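Local coordinates for ABC transporter, substrate binding protein (PDB 3C9H) that probably captures a solute in the periplasm for import by an ABC transporter, and binds a magnesium ion, at residues E72-D75 with R76-E80. Residues are numbered along the deposited sequence; the frame is centred on the assembly and turned at random.
Sequences EIYD and RIVKE
Arg-76 and Glu-72 sit one helical turn apart, and their backbones are joined by the hydrogen bond from Arg-76 N to Glu-72 O, 2.8 Å long. Their charged ends do not pair directly: Glu-72 OE2 lies 5.1 Å from Arg-76 NE, the carboxylate and guanidinium planes are 46° apart, and a water links the two by donating to Glu-72 OE2 and accepting, over a longer leg, from Arg-76 NH1. The arginine chain runs extended from CG to NE, with CG trans to the backbone N (chi1 -176°), which carries the guanidinium to Glu-80. There NE donates to Glu-80 OE2 at 2.9 Å, almost within the guanidinium plane but from above the carboxylate plane, closing an i to i+4 salt bridge. NH1 forms a second salt bridge with Glu-66, and Glu-80 OE1 is hydrogen-bonded to Tyr-39 OH and Thr-87 OG1, so both groups are tied to neighbouring parts of the fold.

Lys-79 N donates to Asp-75 O at 2.9 Å, and Lys-79 CB and CG each lie 3.3 Å from Asp-75 O. Asp-75 OD2 and Lys-79 NZ, 4.7 Å apart, are not in contact, and their opposite charges would probably attract only weakly.

On another side of the helix, Val-78 CG2 stands over one face of the Tyr-74 ring, 4.1 Å from the centroid and 15° off its normal, a CH-pi contact; both side chains also touch Leu-102 of helix 96-104, a helix-helix contact. Ile-73 and Ile-77 run alongside each other, Ile-73 CG2 touching Ile-77 CD1 at 3.8 Å, and both pack on Ala-91 of sheet strand 90-93. Helix 70-82 is thus an amphipathic alpha-helix in an alpha/beta lobe of a periplasmic binding protein.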
loop_
_atom_site.group_PDB
_atom_site.type_symbol
_atom_site.label_atom_id
_atom_site.label_comp_id
_atom_site.label_asym_id
_atom_site.label_seq_id
_atom_site.Cartn_x
_atom_site.Cartn_y
_atom_site.Cartn_z
ATOM N N GLU A 72 -4.709 -11.874 -1.138
ATOM C CA GLU A 72 -5.426 -12.585 -2.168
ATOM C C GLU A 72 -4.704 -12.564 -3.506
ATOM O O GLU A 72 -4.748 -13.556 -4.258
ATOM C CB GLU A 72 -6.838 -12.005 -2.308
ATOM C CG GLU A 72 -7.702 -12.689 -3.364
ATOM C CD GLU A 72 -7.824 -14.208 -3.222
ATOM O OE1 GLU A 72 -7.610 -14.767 -2.121
ATOM O OE2 GLU A 72 -8.175 -14.835 -4.242
ATOM N N ILE A 73 -4.040 -11.451 -3.813
ATOM C CA ILE A 73 -3.183 -11.384 -5.000
ATOM C C ILE A 73 -2.169 -12.508 -4.908
ATOM O O ILE A 73 -2.040 -13.283 -5.838
ATOM C CB ILE A 73 -2.455 -10.045 -5.151
ATOM C CG1 ILE A 73 -3.470 -8.902 -5.397
ATOM C CG2 ILE A 73 -1.445 -10.111 -6.301
ATOM C CD1 ILE A 73 -2.873 -7.467 -5.286
ATOM N N TYR A 74 -1.470 -12.581 -3.783
ATOM C CA TYR A 74 -0.478 -13.636 -3.541
ATOM C C TYR A 74 -1.091 -15.041 -3.647
ATOM O O TYR A 74 -0.633 -15.888 -4.418
ATOM C CB TYR A 74 0.164 -13.431 -2.151
ATOM C CG TYR A 74 1.161 -14.525 -1.801
ATOM C CD1 TYR A 74 2.482 -14.457 -2.215
ATOM C CD2 TYR A 74 0.768 -15.621 -1.045
ATOM C CE1 TYR A 74 3.386 -15.490 -1.914
ATOM C CE2 TYR A 74 1.663 -16.631 -0.726
ATOM C CZ TYR A 74 2.958 -16.566 -1.163
ATOM O OH TYR A 74 3.836 -17.598 -0.851
ATOM N N ASP A 75 -2.107 -15.306 -2.839
ATOM C CA ASP A 75 -2.736 -16.627 -2.815
ATOM C C ASP A 75 -3.243 -17.077 -4.174
ATOM O O ASP A 75 -3.093 -18.247 -4.564
ATOM C CB ASP A 75 -3.905 -16.653 -1.831
ATOM C CG ASP A 75 -3.470 -16.643 -0.409
ATOM O OD1 ASP A 75 -2.278 -16.892 -0.138
ATOM O OD2 ASP A 75 -4.339 -16.395 0.456
ATOM N N ARG A 76 -3.857 -16.166 -4.901
ATOM C CA ARG A 76 -4.440 -16.500 -6.181
ATOM C C ARG A 76 -3.397 -16.797 -7.258
ATOM O O ARG A 76 -3.531 -17.749 -8.031
ATOM C CB ARG A 76 -5.324 -15.370 -6.635
ATOM C CG ARG A 76 -6.054 -15.649 -7.913
ATOM C CD ARG A 76 -7.349 -14.856 -7.969
ATOM N NE ARG A 76 -7.796 -14.798 -9.355
ATOM C CZ ARG A 76 -8.697 -13.965 -9.828
ATOM N NH1 ARG A 76 -9.234 -13.048 -9.038
ATOM N NH2 ARG A 76 -8.981 -13.995 -11.133
ATOM N N ILE A 77 -2.355 -15.982 -7.313
ATOM C CA ILE A 77 -1.289 -16.221 -8.272
ATOM C C ILE A 77 -0.607 -17.575 -7.996
ATOM O O ILE A 77 -0.343 -18.348 -8.929
ATOM C CB ILE A 77 -0.270 -15.048 -8.284
ATOM C CG1 ILE A 77 -0.913 -13.828 -8.959
ATOM C CG2 ILE A 77 1.032 -15.482 -8.995
ATOM C CD1 ILE A 77 -0.109 -12.548 -8.904
ATOM N N VAL A 78 -0.343 -17.863 -6.729
ATOM C CA VAL A 78 0.260 -19.156 -6.344
ATOM C C VAL A 78 -0.668 -20.333 -6.714
ATOM O O VAL A 78 -0.232 -21.320 -7.296
ATOM C CB VAL A 78 0.592 -19.221 -4.839
ATOM C CG1 VAL A 78 1.016 -20.702 -4.406
ATOM C CG2 VAL A 78 1.698 -18.247 -4.489
ATOM N N LYS A 79 -1.933 -20.231 -6.351
ATOM C CA LYS A 79 -2.911 -21.279 -6.660
ATOM C C LYS A 79 -3.111 -21.529 -8.139
ATOM O O LYS A 79 -3.113 -22.676 -8.577
ATOM C CB LYS A 79 -4.253 -20.955 -6.044
ATOM C CG LYS A 79 -4.293 -21.309 -4.611
ATOM C CD LYS A 79 -5.650 -21.000 -4.015
ATOM C CE LYS A 79 -5.600 -20.852 -2.483
ATOM N NZ LYS A 79 -6.529 -19.730 -2.089
ATOM N N GLU A 80 -3.289 -20.462 -8.904
ATOM C CA GLU A 80 -3.500 -20.575 -10.332
ATOM C C GLU A 80 -2.263 -21.123 -11.031
ATOM O O GLU A 80 -2.368 -22.022 -11.852
ATOM C CB GLU A 80 -3.939 -19.242 -10.949
ATOM C CG GLU A 80 -5.373 -18.874 -10.557
ATOM C CD GLU A 80 -5.803 -17.450 -10.926
ATOM O OE1 GLU A 80 -4.951 -16.591 -11.266
ATOM O OE2 GLU A 80 -7.036 -17.186 -10.864
HETATM O O HOH W 1 -9.790 -12.919 -5.806
HETATM O O HOH W 2 -7.186 -17.540 -2.895
#